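Local coordinates for protein D-glucosaminate-6-phosphate ammonia lyase (Salmonella typhimurium, PDB 7LCE) that is a pyridoxal-phosphate-dependent enzyme of the selenocysteine synthase-like family, with the aminotransferase-type fold and an assembly of eight chains, at residues E291-E294 against W300-R303; V304-S309 against L313-V318; Q321-E326 against A331-L336. One frame throughout, in Å; residues are numbered along the deposited sequence.

Contact 1 of 3, residues E291-E294 against W300-R303; sequences EQDE and WRIR
Gln-292 lies over one face of the Trp-300 indole, and its chain can be followed atom by atom across the six-membered ring. CB stands over the outer side of that ring, 3.5 Å from Trp-300 CZ3. Next, CG comes 3.6 Å from the centroid and 4° off the ring normal, the geometry of a CH-pi contact. CD passes over CH2 and CZ2, and Gln-292 OE1 ends 3.2 Å from Trp-300 CH2. This path follows from CG lying opposite the backbone N (chi1 -153°) and from the extended chain beyond it; the amide is stacked at 25° to the ring plane.

The neighbouring antiparallel pair, Glu-291 with Arg-301, is the hydrogen-bonded one: Glu-291 N gives to Arg-301 O at 2.9 Å, and Arg-301 N returns to Glu-291 O at 3.1 Å. Glu-291 and Arg-301 share the other face of the sheet. Asp-293, just past the strand, pairs with Arg-301: NH1 donates to Asp-293 OD1 (3.1 Å) within the guanidinium plane but from above the carboxylate, whose OD2 also pairs with Arg-297. Glu-291 OE2 stands 3.6 Å from Arg-303 NH1, well off the guanidinium plane; Arg-303 bonds Asp-289 more directly. Chain and amide of Gln-292 thus cover one indole face, with NE2 bonded to Arg-297 O, while only Asp-293 to Arg-301 is a directed salt bridge across the segments, Glu-291 to Arg-303 resting on charge.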
ATOM      1  N   GLU A 291     -46.560 -32.715 -32.784  1.00 74.47           N
ATOM      2  CA  GLU A 291     -45.827 -33.347 -31.694  1.00 89.91           C
ATOM      3  C   GLU A 291     -46.000 -32.511 -30.436  1.00 94.04           C
ATOM      4  O   GLU A 291     -45.748 -31.302 -30.452  1.00 79.55           O
ATOM      5  CB  GLU A 291     -44.337 -33.495 -32.035  1.00 97.95           C
ATOM      6  CG  GLU A 291     -43.544 -34.317 -31.028  1.00119.62           C
ATOM      7  CD  GLU A 291     -42.067 -33.961 -31.008  1.00131.74           C
ATOM      8  OE1 GLU A 291     -41.699 -32.886 -31.531  1.00112.24           O
ATOM      9  OE2 GLU A 291     -41.272 -34.757 -30.464  1.00136.00           O
ATOM     10  N   GLN A 292     -46.440 -33.155 -29.358  1.00 91.27           N
ATOM     11  CA  GLN A 292     -46.564 -32.498 -28.067  1.00102.00           C
ATOM     12  C   GLN A 292     -45.210 -32.357 -27.374  1.00105.50           C
ATOM     13  O   GLN A 292     -44.259 -33.094 -27.645  1.00109.77           O
ATOM     14  CB  GLN A 292     -47.543 -33.262 -27.174  1.00109.73           C
ATOM     15  CG  GLN A 292     -48.236 -32.394 -26.137  1.00122.74           C
ATOM     16  CD  GLN A 292     -49.087 -33.196 -25.178  1.00116.36           C
ATOM     17  OE1 GLN A 292     -49.420 -34.351 -25.445  1.00113.38           O
ATOM     18  NE2 GLN A 292     -49.417 -32.599 -24.039  1.00131.03           N
ATOM     19  N   ASP A 293     -45.145 -31.387 -26.464  1.00119.44           N
ATOM     20  CA  ASP A 293     -43.944 -31.117 -25.683  1.00133.58           C
ATOM     21  C   ASP A 293     -43.633 -32.275 -24.735  1.00145.33           C
ATOM     22  O   ASP A 293     -44.533 -32.919 -24.189  1.00152.40           O
ATOM     23  CB  ASP A 293     -44.095 -29.810 -24.908  1.00135.06           C
ATOM     24  CG  ASP A 293     -42.790 -29.350 -24.286  1.00145.92           C
ATOM     25  OD1 ASP A 293     -41.801 -29.194 -25.031  1.00145.35           O
ATOM     26  OD2 ASP A 293     -42.753 -29.156 -23.053  1.00144.15           O
ATOM     27  N   GLU A 294     -42.332 -32.537 -24.562  1.00133.64           N
ATOM     28  CA  GLU A 294     -41.860 -33.677 -23.772  1.00142.53           C
ATOM     29  C   GLU A 294     -42.480 -33.728 -22.377  1.00144.95           C
ATOM     30  O   GLU A 294     -43.017 -34.762 -21.964  1.00132.38           O
ATOM     31  CB  GLU A 294     -40.335 -33.631 -23.662  1.00134.58           C
ATOM     32  CG  GLU A 294     -39.609 -33.826 -24.981  1.00151.18           C
ATOM     33  CD  GLU A 294     -39.702 -35.250 -25.495  1.00154.04           C
ATOM     34  OE1 GLU A 294     -39.829 -36.180 -24.669  1.00150.60           O
ATOM     35  OE2 GLU A 294     -39.653 -35.436 -26.730  1.00128.13           O
ATOM     36  N   TRP A 300     -48.497 -27.891 -28.304  1.00 95.18           N
ATOM     37  CA  TRP A 300     -48.439 -28.667 -29.533  1.00 78.00           C
ATOM     38  C   TRP A 300     -47.677 -27.877 -30.590  1.00 73.99           C
ATOM     39  O   TRP A 300     -47.829 -26.655 -30.692  1.00 65.81           O
ATOM     40  CB  TRP A 300     -49.849 -28.986 -30.027  1.00 82.22           C
ATOM     41  CG  TRP A 300     -50.686 -29.659 -28.984  1.00 88.65           C
ATOM     42  CD1 TRP A 300     -51.481 -29.050 -28.056  1.00 94.48           C
ATOM     43  CD2 TRP A 300     -50.810 -31.067 -28.754  1.00 87.13           C
ATOM     44  NE1 TRP A 300     -52.091 -29.990 -27.262  1.00 92.61           N
ATOM     45  CE2 TRP A 300     -51.697 -31.237 -27.671  1.00 94.21           C
ATOM     46  CE3 TRP A 300     -50.258 -32.200 -29.358  1.00 86.43           C
ATOM     47  CZ2 TRP A 300     -52.045 -32.493 -27.182  1.00104.04           C
ATOM     48  CZ3 TRP A 300     -50.607 -33.447 -28.871  1.00109.87           C
ATOM     49  CH2 TRP A 300     -51.491 -33.584 -27.794  1.00115.48           C
ATOM     50  N   ARG A 301     -46.851 -28.573 -31.371  1.00 70.46           N
ATOM     51  CA  ARG A 301     -46.031 -27.935 -32.391  1.00 59.22           C
ATOM     52  C   ARG A 301     -46.083 -28.754 -33.672  1.00 67.22           C
ATOM     53  O   ARG A 301     -46.332 -29.961 -33.642  1.00 78.44           O
ATOM     54  CB  ARG A 301     -44.570 -27.789 -31.939  1.00 57.83           C
ATOM     55  CG  ARG A 301     -44.366 -26.922 -30.708  1.00 84.51           C
ATOM     56  CD  ARG A 301     -42.898 -26.874 -30.302  1.00 95.59           C
ATOM     57  NE  ARG A 301     -42.676 -26.026 -29.135  1.00105.86           N
ATOM     58  CZ  ARG A 301     -42.577 -26.473 -27.890  1.00118.46           C
ATOM     59  NH1 ARG A 301     -42.686 -27.760 -27.605  1.00112.09           N
ATOM     60  NH2 ARG A 301     -42.358 -25.605 -26.906  1.00121.90           N
ATOM     61  N   ILE A 302     -45.839 -28.085 -34.798  1.00 57.92           N
ATOM     62  CA  ILE A 302     -45.863 -28.715 -36.115  1.00 55.94           C
ATOM     63  C   ILE A 302     -44.423 -29.028 -36.496  1.00 63.07           C
ATOM     64  O   ILE A 302     -43.671 -28.148 -36.926  1.00 72.85           O
ATOM     65  CB  ILE A 302     -46.546 -27.841 -37.171  1.00 56.76           C
ATOM     66  CG1 ILE A 302     -47.986 -27.519 -36.773  1.00 62.28           C
ATOM     67  CG2 ILE A 302     -46.513 -28.524 -38.533  1.00 56.61           C
ATOM     68  CD1 ILE A 302     -48.616 -26.443 -37.631  1.00 54.93           C
ATOM     69  N   ARG A 303     -44.041 -30.289 -36.334  1.00 61.19           N
ATOM     70  CA  ARG A 303     -42.715 -30.745 -36.720  1.00 59.02           C
ATOM     71  C   ARG A 303     -42.686 -31.002 -38.220  1.00 67.92           C
ATOM     72  O   ARG A 303     -43.493 -31.776 -38.741  1.00 79.04           O
ATOM     73  CB  ARG A 303     -42.351 -32.008 -35.943  1.00 58.48           C
ATOM     74  CG  ARG A 303     -41.000 -32.594 -36.282  1.00 82.62           C
ATOM     75  CD  ARG A 303     -40.712 -33.802 -35.408  1.00 93.23           C
ATOM     76  NE  ARG A 303     -41.684 -34.869 -35.610  1.00107.20           N
ATOM     77  CZ  ARG A 303     -41.806 -35.926 -34.821  1.00103.17           C
ATOM     78  NH1 ARG A 303     -41.027 -36.093 -33.764  1.00108.94           N
ATOM     79  NH2 ARG A 303     -42.729 -36.841 -35.100  1.00101.16           N
TER

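Contact 2 of 3, residues V304-S309 against L313-V318; sequences VRVNAS and LNAQDV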
ATOM      1  N   VAL A 304     -41.748 -30.359 -38.913  1.00 58.55           N
ATOM      2  CA  VAL A 304     -41.632 -30.450 -40.364  1.00 65.16           C
ATOM      3  C   VAL A 304     -40.313 -31.137 -40.679  1.00 69.85           C
ATOM      4  O   VAL A 304     -39.242 -30.647 -40.299  1.00 78.63           O
ATOM      5  CB  VAL A 304     -41.701 -29.068 -41.033  1.00 52.97           C
ATOM      6  CG1 VAL A 304     -41.665 -29.212 -42.545  1.00 63.11           C
ATOM      7  CG2 VAL A 304     -42.953 -28.330 -40.594  1.00 57.81           C
ATOM      8  N   ARG A 305     -40.392 -32.265 -41.378  1.00 78.56           N
ATOM      9  CA  ARG A 305     -39.222 -33.036 -41.765  1.00 82.40           C
ATOM     10  C   ARG A 305     -38.990 -32.870 -43.260  1.00 77.43           C
ATOM     11  O   ARG A 305     -39.929 -32.976 -44.056  1.00 75.63           O
ATOM     12  CB  ARG A 305     -39.410 -34.513 -41.404  1.00 75.26           C
ATOM     13  CG  ARG A 305     -38.204 -35.398 -41.671  1.00 96.26           C
ATOM     14  CD  ARG A 305     -38.377 -36.773 -41.032  1.00 99.67           C
ATOM     15  NE  ARG A 305     -38.503 -36.703 -39.580  1.00 96.73           N
ATOM     16  CZ  ARG A 305     -39.649 -36.785 -38.917  1.00 98.54           C
ATOM     17  NH1 ARG A 305     -40.802 -36.945 -39.547  1.00 90.00           N
ATOM     18  NH2 ARG A 305     -39.641 -36.705 -37.590  1.00 99.12           N
ATOM     19  N   VAL A 306     -37.741 -32.613 -43.636  1.00 80.49           N
ATOM     20  CA  VAL A 306     -37.369 -32.331 -45.017  1.00 80.73           C
ATOM     21  C   VAL A 306     -36.597 -33.523 -45.560  1.00 83.67           C
ATOM     22  O   VAL A 306     -35.697 -34.045 -44.892  1.00 87.24           O
ATOM     23  CB  VAL A 306     -36.534 -31.043 -45.119  1.00 74.75           C
ATOM     24  CG1 VAL A 306     -36.340 -30.651 -46.573  1.00 75.96           C
ATOM     25  CG2 VAL A 306     -37.198 -29.923 -44.340  1.00 75.60           C
ATOM     26  N   ASN A 307     -36.946 -33.947 -46.771  1.00 83.34           N
ATOM     27  CA  ASN A 307     -36.217 -34.995 -47.472  1.00 82.53           C
ATOM     28  C   ASN A 307     -35.372 -34.333 -48.550  1.00 93.32           C
ATOM     29  O   ASN A 307     -35.905 -33.831 -49.545  1.00 98.97           O
ATOM     30  CB  ASN A 307     -37.173 -36.023 -48.073  1.00 81.88           C
ATOM     31  CG  ASN A 307     -36.444 -37.184 -48.716  1.00 92.55           C
ATOM     32  OD1 ASN A 307     -36.331 -37.261 -49.938  1.00 94.84           O
ATOM     33  ND2 ASN A 307     -35.935 -38.091 -47.891  1.00114.30           N
ATOM     34  N   ALA A 308     -34.052 -34.333 -48.349  1.00 90.19           N
ATOM     35  CA  ALA A 308     -33.165 -33.665 -49.293  1.00 80.74           C
ATOM     36  C   ALA A 308     -33.246 -34.297 -50.676  1.00 92.93           C
ATOM     37  O   ALA A 308     -33.121 -33.597 -51.686  1.00105.77           O
ATOM     38  CB  ALA A 308     -31.726 -33.693 -48.777  1.00 83.72           C
ATOM     39  N   SER A 309     -33.457 -35.613 -50.739  1.00 90.68           N
ATOM     40  CA  SER A 309     -33.529 -36.294 -52.028  1.00 83.80           C
ATOM     41  C   SER A 309     -34.721 -35.807 -52.846  1.00 96.80           C
ATOM     42  O   SER A 309     -34.593 -35.522 -54.043  1.00104.30           O
ATOM     43  CB  SER A 309     -33.600 -37.805 -51.811  1.00 90.63           C
ATOM     44  OG  SER A 309     -33.659 -38.493 -53.049  1.00137.17           O
ATOM     45  N   LEU A 313     -33.207 -29.709 -51.113  1.00 90.80           N
ATOM     46  CA  LEU A 313     -32.586 -28.884 -50.089  1.00 88.73           C
ATOM     47  C   LEU A 313     -32.687 -29.595 -48.748  1.00 91.90           C
ATOM     48  O   LEU A 313     -33.645 -30.328 -48.488  1.00 99.87           O
ATOM     49  CB  LEU A 313     -33.246 -27.498 -49.970  1.00 81.68           C
ATOM     50  CG  LEU A 313     -33.130 -26.429 -51.059  1.00 80.06           C
ATOM     51  CD1 LEU A 313     -33.841 -26.814 -52.345  1.00 90.79           C
ATOM     52  CD2 LEU A 313     -33.673 -25.115 -50.525  1.00 85.48           C
ATOM     53  N   ASN A 314     -31.682 -29.385 -47.901  1.00 87.41           N
ATOM     54  CA  ASN A 314     -31.753 -29.899 -46.545  1.00 86.04           C
ATOM     55  C   ASN A 314     -32.519 -28.919 -45.657  1.00 87.00           C
ATOM     56  O   ASN A 314     -32.831 -27.793 -46.052  1.00 94.19           O
ATOM     57  CB  ASN A 314     -30.352 -30.157 -45.989  1.00 79.39           C
ATOM     58  CG  ASN A 314     -29.435 -28.968 -46.149  1.00 95.78           C
ATOM     59  OD1 ASN A 314     -29.565 -27.972 -45.439  1.00108.68           O
ATOM     60  ND2 ASN A 314     -28.500 -29.063 -47.087  1.00115.43           N
ATOM     61  N   ALA A 315     -32.821 -29.364 -44.434  1.00 88.39           N
ATOM     62  CA  ALA A 315     -33.626 -28.546 -43.531  1.00 68.17           C
ATOM     63  C   ALA A 315     -32.948 -27.217 -43.226  1.00 79.39           C
ATOM     64  O   ALA A 315     -33.622 -26.193 -43.067  1.00 85.93           O
ATOM     65  CB  ALA A 315     -33.910 -29.314 -42.241  1.00 71.04           C
ATOM     66  N   GLN A 316     -31.615 -27.211 -43.138  1.00 81.89           N
ATOM     67  CA  GLN A 316     -30.905 -25.953 -42.927  1.00 84.33           C
ATOM     68  C   GLN A 316     -31.148 -24.990 -44.080  1.00 80.44           C
ATOM     69  O   GLN A 316     -31.395 -23.798 -43.865  1.00 78.88           O
ATOM     70  CB  GLN A 316     -29.408 -26.209 -42.752  1.00 92.20           C
ATOM     71  CG  GLN A 316     -29.044 -26.997 -41.507  1.00113.38           C
ATOM     72  CD  GLN A 316     -27.562 -26.923 -41.187  1.00117.14           C
ATOM     73  OE1 GLN A 316     -26.792 -26.286 -41.907  1.00110.92           O
ATOM     74  NE2 GLN A 316     -27.155 -27.575 -40.104  1.00109.90           N
ATOM     75  N   ASP A 317     -31.096 -25.493 -45.316  1.00 86.50           N
ATOM     76  CA  ASP A 317     -31.354 -24.646 -46.474  1.00 80.01           C
ATOM     77  C   ASP A 317     -32.791 -24.140 -46.475  1.00 80.00           C
ATOM     78  O   ASP A 317     -33.054 -22.996 -46.866  1.00 89.92           O
ATOM     79  CB  ASP A 317     -31.052 -25.414 -47.761  1.00 92.60           C
ATOM     80  CG  ASP A 317     -29.583 -25.789 -47.890  1.00110.22           C
ATOM     81  OD1 ASP A 317     -28.773 -25.334 -47.054  1.00100.68           O
ATOM     82  OD2 ASP A 317     -29.240 -26.545 -48.825  1.00106.14           O
ATOM     83  N   VAL A 318     -33.734 -24.973 -46.032  1.00 72.71           N
ATOM     84  CA  VAL A 318     -35.134 -24.559 -45.995  1.00 62.56           C
ATOM     85  C   VAL A 318     -35.349 -23.494 -44.928  1.00 68.09           C
ATOM     86  O   VAL A 318     -36.024 -22.485 -45.166  1.00 69.12           O
ATOM     87  CB  VAL A 318     -36.048 -25.776 -45.769  1.00 68.74           C
ATOM     88  CG1 VAL A 318     -37.498 -25.335 -45.652  1.00 61.15           C
ATOM     89  CG2 VAL A 318     -35.881 -26.777 -46.898  1.00 67.45           C
TER
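Asn-314, which lies against Val-306 and Ala-308 through its backbone, caps the helix that follows it: its OD1 accepts from Asp-317 N at 2.9 Å, the donor lying 40° out of the carbonyl plane. Asn-314 O takes Val-318 N at 3.0 Å as the helix begins. On the other segment Asn-307 OD1 likewise accepts from Glu-310 N, starting the short helix 308-311.

No conventional hydrogen bond crosses between the segments. Ala-308 CA stands 3.5 Å from Leu-313 O with an angle of 151° at the hydrogen, which fits a CA-H...O contact. Val-306 CG1 also lies near that carbonyl oxygen, as packing.

Val-306 supplies most of the apolar contact, with a different branch for each partner. Its CG2 rests on Ala-315, 3.9 Å from Ala-315 CB, while its CG1 meets Val-318 CG2 at 3.9 Å. With CG1 placed opposite the backbone N (chi1 -171°), the two methyls split between Val-318 and the start of the helix at Ala-315. Leu-286 and Leu-311 pack on Val-306 as well, and Val-318 reaches Phe-341, which places the contact between the three-stranded antiparallel sheet and helix 315-324.

The two asparagine caps therefore each serve their own helix, and what passes directly between the segments is mainly van der Waals packing round Val-306, with one CA-H...O contact.

Contact 3 of 3, residues Q321-E326 against A331-L336; sequences QLRGGE and ARKYQL
Arg-323 stands in the last turn of helix 315-324, which ends as Gly-325 leaves helical angles (psi 171°), while Lys-333 begins a type I beta turn running to Leu-336. The bond from Gly-325 N to Gln-321 O is weak at 3.2 Å, and so is the turn's bond from Leu-336 N to Lys-333 O at 3.5 Å.

The two side chains approach at about a right angle and meet by their charged ends. Arg-323 NH1 lies 3.4 Å from Lys-333 NZ, and NZ is also 3.8 Å from Arg-323 CZ. The ammonium comes up obliquely to the guanidinium. Both atoms are donors, and no hydrogen bond joins them. Lys-333 starts with CG between its backbone N and carbonyl carbon (chi1 43°), the crowded position, and its chain bends at chi3, as does that of Arg-323. Glu-319, one turn earlier in the helix, probably offsets the like charges: its OE1 makes a salt bridge with Arg-323 NE and a long, weak ion pair with Lys-333 NZ.

Elsewhere in the segments, Leu-322 and Ala-331 both pack on Phe-341, and Leu-336 returns to Ala-315, Gln-316 and Glu-319 of the helix. Within the loop, Arg-332 NH2 lies 3.7 Å above the plane of the Tyr-334 ring, over its centre. The two segments bury only 129 Å² between them, so direct contact is slight. The chemistry is that of two neighbouring cations beside a carboxylate bound mainly to Arg-323, with Lys-333 only loosely associated; its negative charge would probably ease the repulsion and might help Lys-333 keep its charge.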
ATOM      1  N   GLN A 321     -34.043 -20.080 -46.086  1.00 63.41           N
ATOM      2  CA  GLN A 321     -34.908 -19.403 -47.045  1.00 80.38           C
ATOM      3  C   GLN A 321     -36.209 -18.924 -46.413  1.00 79.97           C
ATOM      4  O   GLN A 321     -36.840 -18.002 -46.943  1.00 84.41           O
ATOM      5  CB  GLN A 321     -35.193 -20.313 -48.239  1.00 75.81           C
ATOM      6  CG  GLN A 321     -33.962 -20.582 -49.092  1.00 66.85           C
ATOM      7  CD  GLN A 321     -34.294 -21.268 -50.399  1.00 80.00           C
ATOM      8  OE1 GLN A 321     -35.442 -21.262 -50.843  1.00102.26           O
ATOM      9  NE2 GLN A 321     -33.284 -21.852 -51.032  1.00 81.86           N
ATOM     10  N   LEU A 322     -36.634 -19.534 -45.305  1.00 74.85           N
ATOM     11  CA  LEU A 322     -37.784 -19.011 -44.577  1.00 67.03           C
ATOM     12  C   LEU A 322     -37.474 -17.654 -43.956  1.00 76.71           C
ATOM     13  O   LEU A 322     -38.293 -16.730 -44.028  1.00 87.93           O
ATOM     14  CB  LEU A 322     -38.222 -20.004 -43.505  1.00 68.47           C
ATOM     15  CG  LEU A 322     -38.938 -21.247 -44.026  1.00 61.07           C
ATOM     16  CD1 LEU A 322     -39.109 -22.263 -42.912  1.00 59.78           C
ATOM     17  CD2 LEU A 322     -40.284 -20.858 -44.612  1.00 56.25           C
ATOM     18  N   ARG A 323     -36.294 -17.512 -43.344  1.00 72.27           N
ATOM     19  CA  ARG A 323     -35.924 -16.233 -42.743  1.00 68.07           C
ATOM     20  C   ARG A 323     -35.563 -15.199 -43.802  1.00 74.12           C
ATOM     21  O   ARG A 323     -35.969 -14.036 -43.705  1.00 94.14           O
ATOM     22  CB  ARG A 323     -34.753 -16.419 -41.783  1.00 57.71           C
ATOM     23  CG  ARG A 323     -35.051 -17.276 -40.572  1.00 84.59           C
ATOM     24  CD  ARG A 323     -33.807 -17.421 -39.717  1.00 58.22           C
ATOM     25  NE  ARG A 323     -32.708 -17.998 -40.482  1.00 76.21           N
ATOM     26  CZ  ARG A 323     -31.478 -18.167 -40.017  1.00 89.22           C
ATOM     27  NH1 ARG A 323     -31.150 -17.817 -38.784  1.00120.06           N
ATOM     28  NH2 ARG A 323     -30.553 -18.700 -40.810  1.00 92.40           N
ATOM     29  N   GLY A 324     -34.788 -15.600 -44.812  1.00 71.24           N
ATOM     30  CA  GLY A 324     -34.280 -14.655 -45.792  1.00 66.97           C
ATOM     31  C   GLY A 324     -35.316 -14.117 -46.756  1.00 71.97           C
ATOM     32  O   GLY A 324     -35.072 -13.087 -47.393  1.00101.94           O
ATOM     33  N   GLY A 325     -36.459 -14.784 -46.881  1.00 82.96           N
ATOM     34  CA  GLY A 325     -37.474 -14.362 -47.828  1.00 80.96           C
ATOM     35  C   GLY A 325     -38.007 -12.973 -47.527  1.00 75.40           C
ATOM     36  O   GLY A 325     -37.728 -12.365 -46.495  1.00 66.47           O
ATOM     37  N   GLU A 326     -38.800 -12.462 -48.474  1.00 81.85           N
ATOM     38  CA  GLU A 326     -39.395 -11.138 -48.314  1.00 72.19           C
ATOM     39  C   GLU A 326     -40.274 -11.074 -47.070  1.00 82.41           C
ATOM     40  O   GLU A 326     -40.367 -10.021 -46.426  1.00 74.92           O
ATOM     41  CB  GLU A 326     -40.181 -10.766 -49.573  1.00 88.03           C
ATOM     42  CG  GLU A 326     -40.684  -9.333 -49.610  1.00120.02           C
ATOM     43  CD  GLU A 326     -41.693  -9.098 -50.717  1.00127.90           C
ATOM     44  OE1 GLU A 326     -42.025 -10.064 -51.437  1.00102.60           O
ATOM     45  OE2 GLU A 326     -42.142  -7.943 -50.876  1.00147.31           O
ATOM     46  N   ALA A 331     -38.566 -20.114 -37.746  1.00 68.19           N
ATOM     47  CA  ALA A 331     -38.990 -21.385 -37.178  1.00 54.92           C
ATOM     48  C   ALA A 331     -37.991 -21.872 -36.133  1.00 72.38           C
ATOM     49  O   ALA A 331     -36.908 -21.309 -35.958  1.00 84.29           O
ATOM     50  CB  ALA A 331     -39.157 -22.432 -38.281  1.00 66.91           C
ATOM     51  N   ARG A 332     -38.367 -22.946 -35.435  1.00 60.93           N
ATOM     52  CA  ARG A 332     -37.477 -23.553 -34.454  1.00 68.66           C
ATOM     53  C   ARG A 332     -36.418 -24.367 -35.186  1.00 84.71           C
ATOM     54  O   ARG A 332     -36.742 -25.315 -35.912  1.00 72.02           O
ATOM     55  CB  ARG A 332     -38.262 -24.438 -33.486  1.00 71.46           C
ATOM     56  CG  ARG A 332     -39.090 -23.680 -32.463  1.00 82.53           C
ATOM     57  CD  ARG A 332     -39.880 -24.634 -31.573  1.00100.75           C
ATOM     58  NE  ARG A 332     -39.029 -25.467 -30.730  1.00 97.29           N
ATOM     59  CZ  ARG A 332     -38.627 -25.137 -29.512  1.00111.36           C
ATOM     60  NH1 ARG A 332     -38.973 -23.984 -28.958  1.00108.31           N
ATOM     61  NH2 ARG A 332     -37.861 -25.983 -28.828  1.00 97.61           N
ATOM     62  N   LYS A 333     -35.153 -23.999 -34.993  1.00 87.90           N
ATOM     63  CA  LYS A 333     -34.029 -24.633 -35.669  1.00 86.62           C
ATOM     64  C   LYS A 333     -33.190 -25.478 -34.715  1.00 85.78           C
ATOM     65  O   LYS A 333     -31.994 -25.676 -34.943  1.00 97.41           O
ATOM     66  CB  LYS A 333     -33.167 -23.585 -36.367  1.00 92.75           C
ATOM     67  CG  LYS A 333     -32.909 -22.336 -35.548  1.00 89.76           C
ATOM     68  CD  LYS A 333     -32.190 -21.290 -36.382  1.00 93.87           C
ATOM     69  CE  LYS A 333     -30.836 -21.806 -36.849  1.00104.58           C
ATOM     70  NZ  LYS A 333     -30.135 -20.839 -37.737  1.00106.31           N
ATOM     71  N   TYR A 334     -33.802 -25.978 -33.641  1.00 89.79           N
ATOM     72  CA  TYR A 334     -33.057 -26.733 -32.638  1.00 97.44           C
ATOM     73  C   TYR A 334     -32.505 -28.027 -33.226  1.00 96.49           C
ATOM     74  O   TYR A 334     -31.291 -28.260 -33.222  1.00 96.52           O
ATOM     75  CB  TYR A 334     -33.952 -27.015 -31.428  1.00109.82           C
ATOM     76  CG  TYR A 334     -34.209 -25.798 -30.561  1.00122.75           C
ATOM     77  CD1 TYR A 334     -35.018 -24.760 -31.009  1.00121.08           C
ATOM     78  CD2 TYR A 334     -33.644 -25.689 -29.297  1.00126.68           C
ATOM     79  CE1 TYR A 334     -35.256 -23.645 -30.222  1.00120.50           C
ATOM     80  CE2 TYR A 334     -33.876 -24.579 -28.502  1.00132.50           C
ATOM     81  CZ  TYR A 334     -34.683 -23.561 -28.969  1.00136.81           C
ATOM     82  OH  TYR A 334     -34.916 -22.456 -28.183  1.00133.81           O
ATOM     83  N   GLN A 335     -33.383 -28.884 -33.739  1.00112.14           N
ATOM     84  CA  GLN A 335     -32.968 -30.146 -34.350  1.00103.90           C
ATOM     85  C   GLN A 335     -32.768 -30.013 -35.852  1.00 93.69           C
ATOM     86  O   GLN A 335     -33.057 -30.940 -36.613  1.00 89.04           O
ATOM     87  CB  GLN A 335     -33.976 -31.248 -34.031  1.00106.10           C
ATOM     88  CG  GLN A 335     -34.124 -31.576 -32.550  1.00119.55           C
ATOM     89  CD  GLN A 335     -35.032 -30.611 -31.814  1.00137.57           C
ATOM     90  OE1 GLN A 335     -35.719 -29.794 -32.428  1.00139.13           O
ATOM     91  NE2 GLN A 335     -35.038 -30.698 -30.488  1.00129.56           N
ATOM     92  N   LEU A 336     -32.268 -28.858 -36.304  1.00102.89           N
ATOM     93  CA  LEU A 336     -32.053 -28.639 -37.731  1.00 96.66           C
ATOM     94  C   LEU A 336     -30.997 -29.584 -38.292  1.00 94.12           C
ATOM     95  O   LEU A 336     -31.052 -29.945 -39.474  1.00 84.54           O
ATOM     96  CB  LEU A 336     -31.655 -27.183 -37.978  1.00 75.21           C
ATOM     97  CG  LEU A 336     -32.041 -26.552 -39.316  1.00 74.03           C
ATOM     98  CD1 LEU A 336     -33.542 -26.603 -39.523  1.00 84.20           C
ATOM     99  CD2 LEU A 336     -31.544 -25.118 -39.382  1.00 91.61           C
TER

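Overall arrangement
Following the chain from the N terminus, the three contacts come in series; none nests within another and none crosses. Contact 1 closes the hairpin between strands 286-292 and 300-306. Contact 2 takes over on the second of these strands and closes the short connection through helix 308-311 to helix 315-324. Contact 3 leaves the far end of that helix and closes the excursion through strand 327-331 into the loop before strand 340-343. Leu-313 touches Gln-321, joining contacts 2 and 3, whose centres are about 11 Å apart, while Arg-332 touches Arg-301 of contact 1. Together they tie the antiparallel sheet to helix 315-324 and the following loop.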